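Local coordinates for protein undecaprenyl pyrophosphate synthase (Campylobacter jejuni, PDB 3UGS) that probably condenses isopentenyl diphosphate with allylic diphosphates to build long-chain polyprenyl diphosphates such as undecaprenyl diphosphate, using magnesium ions, at residues L10-D15 against L171-G176; N53-A58 against C127-I132; M47-S52 against E208-I213; V36-K41 against T199-L204. All coordinates share one frame; numbering follows the deposited sequence.

Interaction 1: L10-D15 against L171-G176; sequences LAVVMD and LMLRVG. With FFT ((2Z,6Z)-3,7,11-trimethyldodeca-2,6,10-trien-1-yl dihydrogen phosphate), chain C.
Arg174 NH1 is shared by two acceptors. Arg174 NH1 gives a short bond to FFT O1, a phosphate oxygen of the farnesyl monophosphate, at 2.7 Å. A weak one runs from Arg174 NH1 to Asp15 OD2 at 3.3 Å and also counts as a salt bridge. Both residues lie at the C-terminal ends of neighbouring parallel strands in the central sheet of the cis-prenyltransferase fold, where the pocket opens. Arg174 is a known substrate-binding residue. Asp15 is assigned by similarity as an active-site residue and magnesium ligand.

Arg174 NH2 donates to FFT O3 at 2.8 Å and also bonds the carbonyl of Arg180. The guanidinium thus grips the phosphate with both terminal nitrogens, and the phosphorus lies near its plane. The first torsion of Val13 (chi1 58°) parts its two methyls. CG1 covers one face of the guanidinium, off-centre and 3.5 Å above the plane. Val13 CG2 packs on FFT C14 at 3.7 Å.

The Asp15 carboxylate plane is turned 68° from the guanidinium. Its two oxygens are also held by backbone NH groups, OD1 by Asn177 and OD2 by Ala178.

Five backbone hydrogen bonds zip the strands together, from Ala11 N to Leu171 O through to Asp15 N to Val175 O. Leu10, Val12, Leu171 and Leu173 share one face, where Leu171 and Leu173 meet helix 206-218. On the other face Ala11 CB rests against Met172 SD. At the strand end, Gly176, with backbone angles suited to glycine, brings its CA to 3.1 Å from Asp15 OD2.

Interaction 2: N53-A58 against C127-I132; sequences NLSLFA and CVNLAI. With FFT ((2Z,6Z)-3,7,11-trimethyldodeca-2,6,10-trien-1-yl dihydrogen phosphate), chain C.
Asn129 reaches across to Asn53 and Ser55 on the next parallel strand of the central sheet. Its CB lies 3.3 Å from Ser55 OG. CG stands beside the backbone N, anti to the carbonyl carbon (chi1 -53°). At the tip, ND2 gives two bonds. One goes from Asn129 ND2 to a lone pair of Asn53 OD1 at 2.8 Å, with the two amide planes only 22° apart. The other goes from Asn129 ND2 to Ser55 OG at 3.2 Å. Both acceptors lie near the Asn129 amide plane. Ser55 OG also bonds His9 NE2, which adds another side chain to this polar cluster. Ser55 and Asn129 are buried.

Further along the same face, the ligand methyl C12 sits 3.6 Å above the centre of the Phe57 ring. Phe57 and Ala58 both belong to the ligand pocket, so the sheet lines it here. Ala131 O lies at the ring edge, and Ala131 CB touches Phe57 CD1 at 3.8 Å. Phe57 also stacks on Phe184.

On the reverse face Leu56 CD1 meets Val128 CG1 at 4.0 Å. Helix 34-48 covers Leu54 and Leu56 there. In the sheet, strand 53-60 is flanked by strand 9-14, and strand 126-134 by strand 94-99.

Interaction 3: M47-S52 against E208-I213; sequences MEENIS and EFKRII
Glu49, Lys210 and Ile213 give most of the surface buried here. The contact joins the end of helix 34-48, and the turn after it, to helix 206-218. Asn50 leaves helical geometry with positive phi and closes a Schellman motif at the helix end.

Glu49 bends at its second torsion (chi2 -78°), which swings CD round from the extended direction. Glu49 OE1 then comes tip to tip with Ile213, 3.4 Å from Ile213 CG2. Glu49 OE1 also lies 3.6 Å from Lys210 CD, so it meets the aliphatic part of the lysine. The ammonium is farther off, with Lys210 NZ 4.6 Å from Glu49 OE1, but the opposite charges probably still attract. Glu49 OE2 has a long, weak ion pair with Arg217.

Lys210 is bent at several torsions and crosses Glu48 at about a right angle. Its NZ forms a salt bridge with Glu48 OE1. The modelled separation is too short to be taken literally. Glu48 OE2 has a second partner in Lys206, so this carboxylate serves two lysines of helix 206-218.

Ile213 completes the contact on the buried side. Ile213 CD1 faces Ile51 CD1 tip to tip at 3.8 Å and lies 4.0 Å from Glu49 CG. Charge thus lies at the outer part and hydrocarbon at the inner part. Lys210 and Ile213 also touch Val45 of helix 34-48, and Leu7, just before strand 9-14, packs against both Ile51 and Ile213.

Interaction 4: V36-K41 against T199-L204; sequences VKTMQK and TLFPSL
The methyl of Thr38 is centred over the ring of Phe201, a CH-pi contact. Thr38 CG2 stands 3.6 Å from the Phe201 ring centroid and only 10° off the ring normal. Thr38 belongs to helix 34-48, and Phe201 to the loop between strand 193-197 and helix 206-218.

The first torsion of Thr38 splits its work. OG1 is anti to the carbonyl carbon (chi1 -73°), while CG2 is anti to the backbone N. Thr38 OG1 donates to Pro202 O at 2.8 Å, from a position tilted out of the carbonyl plane. Pro202 O is the main partner. Gln34 O, one turn earlier in the helix, is a weak second acceptor that competes for the same hydroxyl proton. Thr38 CG2 also lies close to the carbonyl oxygen of Phe201.

Phe201 opens a type I turn that ends at Leu204. Phe201 O accepts Leu204 N at 3.1 Å, which closes the turn. Met39 comes to the edge of the ring, with Met39 CG 3.6 Å from Phe201 CE2. Met39 SD lies obliquely at 5.1 Å from the Phe201 ring centroid, a Met-aromatic contact. Phe209 of helix 206-218 touches Thr38, Phe201 and Leu204.

One threonine joins the helix to the turn through both its branches. The hydroxyl meets a backbone carbonyl, and the methyl meets an aromatic face. The contact thus combines one main hydrogen bond with nonpolar packing, and no salt bridge crosses it.

In the fold
Interactions 1 and 2 are two strand pairs of one parallel sheet, with centres 11 Å apart. Strands 9-14 and 53-60 are neighbours and join them, and both contacts touch the same ligand. Interactions 3 and 4 lie on one side of this sheet. Both use helix 34-48, their centres are 14 Å apart, and Phe209 of interaction 3 packs on Thr38, Phe201 and Leu204 of interaction 4. Interaction 2 is nested inside the loops closed by the other three. These three cross, because all their first segments precede all their second ones. Strand 9-14 and helix 34-48 are thus tied to strand 171-175, the loop after strand 193-197 and helix 206-218. The pocket forms at the strand ends.

Interaction 1: L10-D15 against L171-G176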
# COMPACT_ATOMS: atom_id res chain seq x y z
N LEU A 10 10.78 -9.97 3.41
CA LEU A 10 11.31 -8.92 2.56
C LEU A 10 10.66 -9.00 1.20
O LEU A 10 10.67 -10.06 0.55
CB LEU A 10 12.82 -9.07 2.44
CG LEU A 10 13.53 -8.09 1.49
CD1 LEU A 10 13.37 -6.63 1.88
CD2 LEU A 10 15.01 -8.47 1.40
N ALA A 11 10.11 -7.87 0.77
CA ALA A 11 9.52 -7.76 -0.58
C ALA A 11 10.32 -6.78 -1.43
O ALA A 11 10.77 -5.71 -0.97
CB ALA A 11 8.06 -7.36 -0.54
N VAL A 12 10.45 -7.16 -2.70
CA VAL A 12 11.26 -6.42 -3.64
C VAL A 12 10.58 -6.23 -4.98
O VAL A 12 10.07 -7.19 -5.59
CB VAL A 12 12.62 -7.10 -3.87
CG1 VAL A 12 13.41 -6.37 -4.94
CG2 VAL A 12 13.40 -7.18 -2.57
N VAL A 13 10.60 -5.00 -5.42
CA VAL A 13 10.16 -4.64 -6.75
C VAL A 13 11.15 -3.69 -7.38
O VAL A 13 11.64 -2.75 -6.77
CB VAL A 13 8.75 -4.03 -6.81
CG1 VAL A 13 8.67 -2.77 -5.96
CG2 VAL A 13 8.40 -3.71 -8.29
N MET A 14 11.42 -3.95 -8.64
CA MET A 14 12.36 -3.09 -9.41
C MET A 14 11.59 -2.30 -10.46
O MET A 14 10.54 -2.70 -10.89
CB MET A 14 13.45 -3.92 -10.06
CG MET A 14 14.06 -4.92 -9.09
SD MET A 14 14.53 -6.46 -9.90
CE MET A 14 15.07 -7.43 -8.48
N ASP A 15 12.13 -1.17 -10.83
CA ASP A 15 11.54 -0.38 -11.91
C ASP A 15 11.20 -1.28 -13.08
O ASP A 15 11.99 -2.05 -13.57
CB ASP A 15 12.46 0.71 -12.40
CG ASP A 15 12.41 1.94 -11.53
OD1 ASP A 15 12.95 2.97 -12.00
OD2 ASP A 15 11.84 1.89 -10.40
N LEU A 171 9.51 -5.37 5.38
CA LEU A 171 10.21 -4.40 4.50
C LEU A 171 9.88 -4.53 3.01
O LEU A 171 10.05 -5.57 2.39
CB LEU A 171 11.72 -4.48 4.67
CG LEU A 171 12.46 -3.38 3.91
CD1 LEU A 171 12.05 -1.99 4.35
CD2 LEU A 171 13.97 -3.54 4.04
N MET A 172 9.39 -3.43 2.48
CA MET A 172 9.13 -3.26 1.05
C MET A 172 10.23 -2.38 0.44
O MET A 172 10.27 -1.18 0.63
CB MET A 172 7.75 -2.66 0.79
CG MET A 172 7.45 -2.37 -0.67
SD MET A 172 7.31 -3.84 -1.70
CE MET A 172 5.67 -4.44 -1.42
N LEU A 173 11.08 -3.03 -0.33
CA LEU A 173 12.19 -2.40 -1.01
C LEU A 173 11.92 -2.18 -2.51
O LEU A 173 11.71 -3.09 -3.30
CB LEU A 173 13.47 -3.22 -0.80
CG LEU A 173 14.75 -2.72 -1.50
CD1 LEU A 173 15.38 -1.51 -0.81
CD2 LEU A 173 15.74 -3.87 -1.54
N ARG A 174 11.90 -0.92 -2.89
CA ARG A 174 11.84 -0.53 -4.30
C ARG A 174 13.27 -0.27 -4.80
O ARG A 174 14.00 0.53 -4.24
CB ARG A 174 10.95 0.70 -4.53
CG ARG A 174 11.23 1.46 -5.82
CD ARG A 174 10.76 0.73 -7.09
NE ARG A 174 9.30 0.62 -7.17
CZ ARG A 174 8.60 0.39 -8.28
NH1 ARG A 174 9.20 0.21 -9.44
NH2 ARG A 174 7.28 0.33 -8.24
N VAL A 175 13.68 -1.00 -5.82
CA VAL A 175 14.93 -0.70 -6.50
C VAL A 175 14.65 -0.08 -7.87
O VAL A 175 14.27 -0.73 -8.83
CB VAL A 175 15.81 -1.93 -6.69
CG1 VAL A 175 17.17 -1.50 -7.23
CG2 VAL A 175 15.95 -2.70 -5.37
N GLY A 176 14.90 1.20 -7.93
CA GLY A 176 14.67 1.97 -9.13
C GLY A 176 14.36 3.40 -8.76
O GLY A 176 14.54 3.81 -7.61
O3 FFT C . 6.00 0.67 -10.70
P FFT C . 6.62 0.16 -11.97
O1 FFT C . 8.12 0.06 -11.89
O2 FFT C . 6.03 0.85 -13.18
O FFT C . 6.17 -1.39 -12.17
C14 FFT C . 6.70 -2.43 -11.31
C13 FFT C . 5.98 -3.74 -11.54
C11 FFT C . 6.61 -4.86 -11.89
C12 FFT C . 5.86 -6.11 -12.11
C10 FFT C . 8.11 -4.92 -11.97
C9 FFT C . 8.59 -5.42 -13.31
C8 FFT C . 10.08 -5.17 -13.44
C6 FFT C . 10.96 -6.18 -13.52
C7 FFT C . 12.45 -5.93 -13.68
C5 FFT C . 10.47 -7.59 -13.45
C4 FFT C . 11.42 -8.42 -14.28
C3 FFT C . 10.87 -9.79 -14.60
C1 FFT C . 11.72 -10.76 -15.01
C2 FFT C . 13.20 -10.48 -15.15
C FFT C . 11.15 -12.13 -15.32

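Interaction 2: N53-A58 against C127-I132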
# COMPACT_ATOMS: atom_id res chain seq x y z
N ASN A 53 11.38 -15.18 4.24
CA ASN A 53 10.58 -14.98 3.02
C ASN A 53 11.07 -13.82 2.21
O ASN A 53 11.28 -12.72 2.74
CB ASN A 53 9.10 -14.73 3.32
CG ASN A 53 8.33 -15.99 3.53
OD1 ASN A 53 7.61 -16.44 2.61
ND2 ASN A 53 8.49 -16.60 4.71
N LEU A 54 11.22 -14.10 0.93
CA LEU A 54 11.65 -13.13 -0.06
C LEU A 54 10.67 -13.11 -1.20
O LEU A 54 10.45 -14.11 -1.89
CB LEU A 54 13.06 -13.40 -0.57
CG LEU A 54 13.54 -12.54 -1.72
CD1 LEU A 54 13.83 -11.11 -1.29
CD2 LEU A 54 14.76 -13.21 -2.37
N SER A 55 10.08 -11.93 -1.39
CA SER A 55 9.00 -11.76 -2.33
C SER A 55 9.42 -10.88 -3.46
O SER A 55 9.92 -9.77 -3.26
CB SER A 55 7.74 -11.24 -1.67
OG SER A 55 7.12 -12.26 -0.87
N LEU A 56 9.22 -11.41 -4.66
CA LEU A 56 9.67 -10.74 -5.91
C LEU A 56 8.53 -10.55 -6.87
O LEU A 56 7.69 -11.39 -6.96
CB LEU A 56 10.80 -11.51 -6.62
CG LEU A 56 11.95 -11.95 -5.70
CD1 LEU A 56 12.87 -12.89 -6.48
CD2 LEU A 56 12.72 -10.75 -5.09
N PHE A 57 8.56 -9.43 -7.57
CA PHE A 57 7.50 -9.03 -8.49
C PHE A 57 7.95 -9.21 -9.92
O PHE A 57 8.72 -8.45 -10.44
CB PHE A 57 7.06 -7.57 -8.29
CG PHE A 57 5.61 -7.31 -8.66
CD1 PHE A 57 4.84 -8.26 -9.32
CD2 PHE A 57 5.01 -6.11 -8.34
CE1 PHE A 57 3.51 -8.01 -9.63
CE2 PHE A 57 3.69 -5.86 -8.65
CZ PHE A 57 2.95 -6.80 -9.29
N ALA A 58 7.37 -10.20 -10.58
CA ALA A 58 7.76 -10.51 -11.97
C ALA A 58 6.85 -9.87 -13.01
O ALA A 58 7.29 -9.15 -13.89
CB ALA A 58 7.81 -12.02 -12.18
N CYS A 127 12.39 -19.09 1.45
CA CYS A 127 11.20 -19.22 0.63
C CYS A 127 11.03 -18.01 -0.32
O CYS A 127 10.75 -16.91 0.10
CB CYS A 127 9.96 -19.41 1.47
SG CYS A 127 8.48 -19.64 0.43
N VAL A 128 11.25 -18.26 -1.60
CA VAL A 128 11.12 -17.25 -2.64
C VAL A 128 9.71 -17.24 -3.24
O VAL A 128 9.28 -18.15 -3.98
CB VAL A 128 12.14 -17.42 -3.75
CG1 VAL A 128 11.89 -16.37 -4.84
CG2 VAL A 128 13.56 -17.32 -3.20
N ASN A 129 8.99 -16.20 -2.86
CA ASN A 129 7.61 -15.95 -3.35
C ASN A 129 7.64 -15.10 -4.64
O ASN A 129 8.06 -13.95 -4.65
CB ASN A 129 6.75 -15.25 -2.31
CG ASN A 129 6.75 -15.97 -0.98
OD1 ASN A 129 6.42 -17.15 -0.93
ND2 ASN A 129 7.10 -15.27 0.10
N LEU A 130 7.19 -15.74 -5.70
CA LEU A 130 7.25 -15.14 -7.03
C LEU A 130 5.86 -14.75 -7.49
O LEU A 130 4.98 -15.60 -7.73
CB LEU A 130 7.91 -16.10 -8.04
CG LEU A 130 8.38 -15.48 -9.37
CD1 LEU A 130 9.46 -14.40 -9.16
CD2 LEU A 130 8.90 -16.57 -10.30
N ALA A 131 5.68 -13.45 -7.60
CA ALA A 131 4.41 -12.85 -8.05
C ALA A 131 4.31 -12.74 -9.57
O ALA A 131 4.95 -11.91 -10.20
CB ALA A 131 4.20 -11.50 -7.39
N ILE A 132 3.48 -13.59 -10.13
CA ILE A 132 3.34 -13.71 -11.62
C ILE A 132 1.90 -13.67 -12.05
O ILE A 132 1.08 -14.45 -11.58
CB ILE A 132 3.89 -15.02 -12.20
CG1 ILE A 132 5.19 -15.38 -11.54
CG2 ILE A 132 4.09 -14.91 -13.71
CD1 ILE A 132 5.58 -16.83 -11.80
O3 FFT C . 6.00 0.67 -10.70
P FFT C . 6.62 0.16 -11.97
O1 FFT C . 8.12 0.06 -11.89
O2 FFT C . 6.03 0.85 -13.18
O FFT C . 6.17 -1.39 -12.17
C14 FFT C . 6.70 -2.43 -11.31
C13 FFT C . 5.98 -3.74 -11.54
C11 FFT C . 6.61 -4.86 -11.89
C12 FFT C . 5.86 -6.11 -12.11
C10 FFT C . 8.11 -4.92 -11.97
C9 FFT C . 8.59 -5.42 -13.31
C8 FFT C . 10.08 -5.17 -13.44
C6 FFT C . 10.96 -6.18 -13.52
C7 FFT C . 12.45 -5.93 -13.68
C5 FFT C . 10.47 -7.59 -13.45
C4 FFT C . 11.42 -8.42 -14.28
C3 FFT C . 10.87 -9.79 -14.60
C1 FFT C . 11.72 -10.76 -15.01
C2 FFT C . 13.20 -10.48 -15.15
C FFT C . 11.15 -12.13 -15.32

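Interaction 3: M47-S52 against E208-I213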
# COMPACT_ATOMS: atom_id res chain seq x y z
N MET A 47 19.44 -15.33 3.94
CA MET A 47 19.81 -16.51 4.77
C MET A 47 20.66 -16.09 5.99
O MET A 47 20.37 -16.39 7.14
CB MET A 47 20.56 -17.57 3.96
CG MET A 47 19.64 -18.31 2.98
SD MET A 47 20.43 -19.27 1.69
CE MET A 47 19.69 -20.87 2.03
N GLU A 48 21.71 -15.35 5.67
CA GLU A 48 22.67 -14.84 6.69
C GLU A 48 21.92 -14.01 7.73
O GLU A 48 22.26 -14.02 8.91
CB GLU A 48 23.78 -13.98 6.06
CG GLU A 48 24.70 -14.76 5.13
CD GLU A 48 25.71 -13.87 4.40
OE1 GLU A 48 25.90 -12.70 4.80
OE2 GLU A 48 26.30 -14.34 3.40
N GLU A 49 20.89 -13.33 7.26
CA GLU A 49 20.07 -12.41 8.12
C GLU A 49 18.82 -13.01 8.75
O GLU A 49 18.07 -12.35 9.45
CB GLU A 49 19.68 -11.17 7.34
CG GLU A 49 20.89 -10.28 7.03
CD GLU A 49 21.35 -9.44 8.22
OE1 GLU A 49 21.74 -8.28 7.97
OE2 GLU A 49 21.29 -9.89 9.40
N ASN A 50 18.62 -14.28 8.50
CA ASN A 50 17.39 -14.97 8.96
C ASN A 50 16.07 -14.32 8.46
O ASN A 50 15.08 -14.21 9.16
CB ASN A 50 17.37 -15.08 10.49
CG ASN A 50 16.39 -16.13 10.98
OD1 ASN A 50 16.23 -17.19 10.36
ND2 ASN A 50 15.73 -15.85 12.09
N ILE A 51 16.09 -13.88 7.22
CA ILE A 51 14.86 -13.43 6.51
C ILE A 51 14.25 -14.67 5.83
O ILE A 51 14.76 -15.16 4.88
CB ILE A 51 15.15 -12.34 5.48
CG1 ILE A 51 15.63 -11.08 6.20
CG2 ILE A 51 13.93 -12.07 4.60
CD1 ILE A 51 15.99 -9.92 5.27
N SER A 52 13.14 -15.16 6.37
CA SER A 52 12.55 -16.47 5.92
C SER A 52 11.87 -16.36 4.54
O SER A 52 11.81 -17.31 3.77
CB SER A 52 11.56 -17.02 6.93
OG SER A 52 10.47 -16.14 7.08
N GLU A 208 25.42 -3.25 1.07
CA GLU A 208 24.27 -2.33 0.92
C GLU A 208 22.93 -2.96 1.40
O GLU A 208 22.21 -2.41 2.23
CB GLU A 208 24.14 -1.82 -0.51
CG GLU A 208 22.94 -0.89 -0.73
CD GLU A 208 23.22 0.57 -0.36
OE1 GLU A 208 24.32 0.85 0.18
OE2 GLU A 208 22.33 1.43 -0.61
N PHE A 209 22.64 -4.13 0.88
CA PHE A 209 21.51 -4.95 1.39
C PHE A 209 21.55 -5.03 2.91
O PHE A 209 20.58 -4.73 3.57
CB PHE A 209 21.47 -6.39 0.83
CG PHE A 209 21.13 -6.45 -0.64
CD1 PHE A 209 20.08 -5.71 -1.18
CD2 PHE A 209 21.84 -7.30 -1.50
CE1 PHE A 209 19.76 -5.78 -2.53
CE2 PHE A 209 21.52 -7.39 -2.86
CZ PHE A 209 20.48 -6.62 -3.38
N LYS A 210 22.68 -5.43 3.45
CA LYS A 210 22.85 -5.55 4.92
C LYS A 210 22.58 -4.23 5.66
O LYS A 210 22.01 -4.20 6.74
CB LYS A 210 24.27 -5.95 5.30
CG LYS A 210 24.80 -7.21 4.67
CD LYS A 210 24.24 -8.41 5.40
CE LYS A 210 25.33 -9.24 6.03
NZ LYS A 210 25.02 -10.67 5.79
N ARG A 211 23.05 -3.16 5.06
CA ARG A 211 22.90 -1.80 5.65
C ARG A 211 21.43 -1.35 5.79
O ARG A 211 20.94 -0.94 6.85
CB ARG A 211 23.62 -0.80 4.76
CG ARG A 211 24.14 0.40 5.51
CD ARG A 211 23.41 1.67 5.14
NE ARG A 211 23.42 1.98 3.71
CZ ARG A 211 22.42 2.63 3.11
NH1 ARG A 211 21.38 3.03 3.81
NH2 ARG A 211 22.45 2.87 1.80
N ILE A 212 20.77 -1.45 4.65
CA ILE A 212 19.33 -1.23 4.50
C ILE A 212 18.57 -2.06 5.54
O ILE A 212 17.66 -1.61 6.23
CB ILE A 212 18.86 -1.62 3.08
CG1 ILE A 212 19.25 -0.52 2.07
CG2 ILE A 212 17.35 -1.92 3.07
CD1 ILE A 212 19.17 -0.92 0.61
N ILE A 213 18.98 -3.30 5.65
CA ILE A 213 18.43 -4.20 6.67
C ILE A 213 18.65 -3.67 8.10
O ILE A 213 17.79 -3.75 8.96
CB ILE A 213 18.97 -5.63 6.53
CG1 ILE A 213 18.15 -6.38 5.49
CG2 ILE A 213 18.89 -6.36 7.86
CD1 ILE A 213 18.87 -7.54 4.84

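Interaction 4: V36-K41 against T199-L204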
# COMPACT_ATOMS: atom_id res chain seq x y z
N VAL A 36 21.63 -11.85 -12.32
CA VAL A 36 21.54 -13.18 -11.75
C VAL A 36 22.52 -13.30 -10.60
O VAL A 36 22.33 -14.06 -9.68
CB VAL A 36 21.87 -14.22 -12.79
CG1 VAL A 36 21.90 -15.59 -12.14
CG2 VAL A 36 20.82 -14.18 -13.89
N LYS A 37 23.55 -12.50 -10.66
CA LYS A 37 24.61 -12.57 -9.67
C LYS A 37 24.22 -11.78 -8.44
O LYS A 37 24.52 -12.16 -7.31
CB LYS A 37 25.92 -12.02 -10.25
N THR A 38 23.53 -10.68 -8.70
CA THR A 38 23.10 -9.78 -7.60
C THR A 38 22.01 -10.45 -6.77
O THR A 38 21.95 -10.34 -5.55
CB THR A 38 22.61 -8.42 -8.13
OG1 THR A 38 23.74 -7.66 -8.58
CG2 THR A 38 21.86 -7.64 -7.04
N MET A 39 21.21 -11.19 -7.50
CA MET A 39 20.09 -11.98 -6.96
C MET A 39 20.54 -13.05 -6.01
O MET A 39 19.89 -13.33 -5.00
CB MET A 39 19.27 -12.67 -8.05
CG MET A 39 17.83 -12.14 -8.11
SD MET A 39 16.93 -12.13 -6.54
CE MET A 39 16.62 -13.89 -6.36
N GLN A 40 21.64 -13.68 -6.37
CA GLN A 40 22.28 -14.68 -5.48
C GLN A 40 22.75 -14.01 -4.20
O GLN A 40 22.60 -14.55 -3.12
CB GLN A 40 23.46 -15.39 -6.14
CG GLN A 40 23.07 -15.96 -7.50
CD GLN A 40 24.17 -16.75 -8.18
OE1 GLN A 40 24.76 -16.28 -9.16
NE2 GLN A 40 24.45 -17.95 -7.68
N LYS A 41 23.28 -12.81 -4.35
CA LYS A 41 23.74 -12.08 -3.18
C LYS A 41 22.60 -11.69 -2.25
O LYS A 41 22.69 -11.78 -1.03
CB LYS A 41 24.50 -10.84 -3.56
CG LYS A 41 25.82 -11.16 -4.21
CD LYS A 41 26.44 -9.89 -4.72
CE LYS A 41 27.95 -10.00 -4.73
NZ LYS A 41 28.46 -8.72 -5.26
N THR A 199 18.84 3.10 -7.70
CA THR A 199 19.95 2.39 -8.28
C THR A 199 19.34 1.34 -9.16
O THR A 199 18.14 1.15 -9.16
CB THR A 199 20.80 1.69 -7.20
OG1 THR A 199 19.94 0.99 -6.29
CG2 THR A 199 21.63 2.69 -6.42
N LEU A 200 20.16 0.63 -9.91
CA LEU A 200 19.63 -0.50 -10.65
C LEU A 200 19.88 -1.69 -9.74
O LEU A 200 20.60 -1.59 -8.75
CB LEU A 200 20.28 -0.64 -12.03
N PHE A 201 19.26 -2.81 -10.05
CA PHE A 201 19.35 -3.97 -9.16
C PHE A 201 20.79 -4.49 -9.23
O PHE A 201 21.39 -4.87 -8.22
CB PHE A 201 18.39 -5.05 -9.63
CG PHE A 201 18.39 -6.27 -8.77
CD1 PHE A 201 18.06 -6.19 -7.43
CD2 PHE A 201 18.66 -7.51 -9.32
CE1 PHE A 201 18.03 -7.32 -6.64
CE2 PHE A 201 18.62 -8.65 -8.54
CZ PHE A 201 18.31 -8.56 -7.20
N PRO A 202 21.34 -4.47 -10.42
CA PRO A 202 22.67 -4.97 -10.70
C PRO A 202 23.68 -4.35 -9.79
O PRO A 202 24.52 -5.03 -9.23
CB PRO A 202 22.92 -4.49 -12.12
CG PRO A 202 21.57 -4.33 -12.72
CD PRO A 202 20.68 -3.92 -11.61
N SER A 203 23.52 -3.05 -9.60
CA SER A 203 24.52 -2.22 -8.88
C SER A 203 24.56 -2.40 -7.36
O SER A 203 25.37 -1.81 -6.67
CB SER A 203 24.35 -0.73 -9.22
OG SER A 203 24.57 -0.51 -10.61
N LEU A 204 23.71 -3.28 -6.87
CA LEU A 204 23.59 -3.52 -5.42
C LEU A 204 24.55 -4.57 -4.87
O LEU A 204 24.73 -5.65 -5.40
CB LEU A 204 22.17 -3.89 -5.02
CG LEU A 204 21.20 -2.70 -5.10
CD1 LEU A 204 19.76 -3.21 -5.24
CD2 LEU A 204 21.34 -1.76 -3.91